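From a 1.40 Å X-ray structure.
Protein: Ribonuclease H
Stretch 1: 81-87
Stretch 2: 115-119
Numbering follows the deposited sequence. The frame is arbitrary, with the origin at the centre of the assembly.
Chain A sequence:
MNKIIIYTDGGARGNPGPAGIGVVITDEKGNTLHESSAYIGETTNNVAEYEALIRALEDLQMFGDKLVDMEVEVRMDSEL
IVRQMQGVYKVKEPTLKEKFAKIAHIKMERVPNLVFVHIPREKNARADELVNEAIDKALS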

# COMPACT_ATOMS: atom_id res chain seq x y z
N ILE A 81 5.42 5.77 -7.96
CA ILE A 81 4.97 4.41 -7.72
C ILE A 81 3.61 4.16 -8.37
O ILE A 81 3.38 3.11 -8.96
CB ILE A 81 4.95 4.07 -6.23
CG1 ILE A 81 6.39 4.08 -5.70
CG2 ILE A 81 4.33 2.69 -6.03
CD1 ILE A 81 6.48 3.95 -4.20
N VAL A 82 2.75 5.17 -8.38
CA VAL A 82 1.48 5.03 -9.10
C VAL A 82 1.70 4.79 -10.60
O VAL A 82 1.13 3.85 -11.17
CB VAL A 82 0.60 6.27 -8.89
CG1 VAL A 82 -0.60 6.24 -9.83
CG2 VAL A 82 0.12 6.34 -7.44
N ARG A 83 2.60 5.55 -11.21
CA ARG A 83 2.85 5.36 -12.63
C ARG A 83 3.50 4.02 -12.93
O ARG A 83 3.28 3.44 -13.99
CB ARG A 83 3.68 6.51 -13.21
CG ARG A 83 3.05 7.90 -13.07
CD ARG A 83 1.61 8.01 -13.60
NE ARG A 83 1.04 9.29 -13.14
CZ ARG A 83 -0.16 9.45 -12.61
NH1 ARG A 83 -1.08 8.47 -12.58
NH2 ARG A 83 -0.47 10.63 -12.08
N GLN A 84 4.35 3.56 -12.02
CA GLN A 84 4.95 2.23 -12.14
C GLN A 84 3.87 1.15 -12.07
O GLN A 84 3.80 0.28 -12.93
CB GLN A 84 5.98 2.01 -11.02
CG GLN A 84 7.26 2.80 -11.24
CD GLN A 84 8.22 2.70 -10.06
OE1 GLN A 84 7.83 2.39 -8.92
NE2 GLN A 84 9.46 3.11 -10.30
N MET A 85 2.99 1.27 -11.08
CA MET A 85 1.94 0.27 -10.88
C MET A 85 0.95 0.23 -12.04
O MET A 85 0.44 -0.83 -12.39
CB MET A 85 1.22 0.52 -9.55
CG MET A 85 2.06 0.27 -8.31
SD MET A 85 2.60 -1.45 -8.17
CE MET A 85 4.17 -1.24 -7.35
N GLN A 86 0.73 1.37 -12.67
CA GLN A 86 -0.15 1.46 -13.84
C GLN A 86 0.53 0.99 -15.11
O GLN A 86 -0.11 0.86 -16.14
CB GLN A 86 -0.59 2.91 -14.03
CG GLN A 86 -1.53 3.38 -12.96
CD GLN A 86 -2.00 4.79 -13.20
OE1 GLN A 86 -1.22 5.68 -13.55
NE2 GLN A 86 -3.32 4.99 -13.09
N GLY A 87 1.84 0.80 -15.06
CA GLY A 87 2.58 0.42 -16.25
C GLY A 87 2.85 1.56 -17.22
O GLY A 87 3.33 1.32 -18.32
N VAL A 115 -7.87 0.08 -9.34
CA VAL A 115 -7.25 1.26 -9.94
C VAL A 115 -6.36 1.98 -8.95
O VAL A 115 -6.54 1.85 -7.74
CB VAL A 115 -8.26 2.23 -10.54
CG1 VAL A 115 -9.03 1.57 -11.66
CG2 VAL A 115 -9.19 2.75 -9.48
N PHE A 116 -5.33 2.63 -9.47
CA PHE A 116 -4.40 3.42 -8.67
C PHE A 116 -4.62 4.91 -8.90
O PHE A 116 -4.88 5.35 -10.03
CB PHE A 116 -2.96 3.07 -9.04
CG PHE A 116 -2.56 1.66 -8.68
CD1 PHE A 116 -1.91 1.42 -7.48
CD2 PHE A 116 -2.70 0.63 -9.58
CE1 PHE A 116 -1.55 0.12 -7.13
CE2 PHE A 116 -2.36 -0.68 -9.22
CZ PHE A 116 -1.79 -0.91 -7.99
N VAL A 117 -4.50 5.69 -7.83
CA VAL A 117 -4.71 7.13 -7.89
C VAL A 117 -3.62 7.85 -7.12
O VAL A 117 -3.35 7.51 -5.96
CB VAL A 117 -6.07 7.52 -7.28
CG1 VAL A 117 -6.22 9.03 -7.19
CG2 VAL A 117 -7.21 6.93 -8.11
N HIS A 118 -2.97 8.82 -7.76
CA HIS A 118 -1.96 9.64 -7.10
C HIS A 118 -2.63 10.78 -6.35
O HIS A 118 -3.45 11.49 -6.92
CB HIS A 118 -0.97 10.19 -8.14
CG HIS A 118 -0.15 11.34 -7.65
ND1 HIS A 118 0.62 11.29 -6.51
CD2 HIS A 118 0.14 12.52 -8.24
CE1 HIS A 118 1.22 12.45 -6.33
NE2 HIS A 118 1.00 13.19 -7.40
N ILE A 119 -2.43 10.83 -5.04
CA ILE A 119 -2.96 11.91 -4.20
C ILE A 119 -1.80 12.73 -3.61
O ILE A 119 -0.69 12.23 -3.46
CB ILE A 119 -3.83 11.33 -3.05
CG1 ILE A 119 -3.02 10.34 -2.21
CG2 ILE A 119 -5.06 10.65 -3.64
CD1 ILE A 119 -3.71 9.91 -0.91
O HOH W 1 -3.34 9.34 -10.65
O HOH W 2 -5.09 2.40 -12.56

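The C-terminal part of a helix packs against a strand that runs nearly antiparallel to it through a small apolar cluster, with no direct hydrogen bond between the two stretches and two water molecules bridging their polar groups. The axes of helix 81-85 and strand 115-118 approach to 8.1 Å, with their N-to-C directions 157° apart, and the contact buries 319 Å² in total.

Phe 116 gives up the largest area to the contact. Its CA-to-CB bond points toward the helix, and with chi1 at -67° (m) the ring turns one face to Met 85 CB. The CB of Met 85 sits over one face of this ring, 3.6 Å from the centroid of the Phe 116 ring and only 8° off the ring normal, a CH-pi arrangement; the closest atom pair is Met 85 CB to Phe 116 CZ at 3.7 Å. Beyond CB the methionine side chain leads away from the strand. Met 85 SD is 5.1 Å from the centroid of the Phe 116 ring in an oblique position, so the sulfur is a more distant neighbour of the ring than CB is.

Val 82, one helical turn before Gln 86, points toward the strand and makes contact with both Phe 116 and His 118. In its t rotamer, Val 82 CG1 lies 4.0 Å from Phe 116 CB, while Val 82 CG2 is 3.9 Å from both Val 117 O and His 118 CA. These van der Waals contacts accompany the closest CA pair across the stretches, Val 82 CA to His 118 CA at 6.1 Å. The intervening Val 117 directs its side chain away from the helix, in keeping with the usual alternation of side chains along a strand, since Phe 116 and His 118 point toward the helix.

Two longer polar side chains reach back to the strand from less favourable starting directions. Arg 83 begins away from it, yet its end returns to place Arg 83 NH2 4.0 Å from His 118 CB. Gln 86 starts sideways and brings Gln 86 NE2 to 3.5 Å from Phe 116 O, but the angle is poor and no hydrogen bond results. The two side chains are joined to each other by a hydrogen bond from Arg 83 NH1 to Gln 86 OE1 (3.0 Å).

Water completes the polar connection. Water 1 accepts from Arg 83 NH1 (3.1 Å) and from the backbone N of His 118 (3.0 Å); water 2 accepts likewise from Gln 86 NE2 (3.2 Å) and from Phe 116 N (3.1 Å). Each thus links a side chain of the first stretch to a backbone amide of the strand.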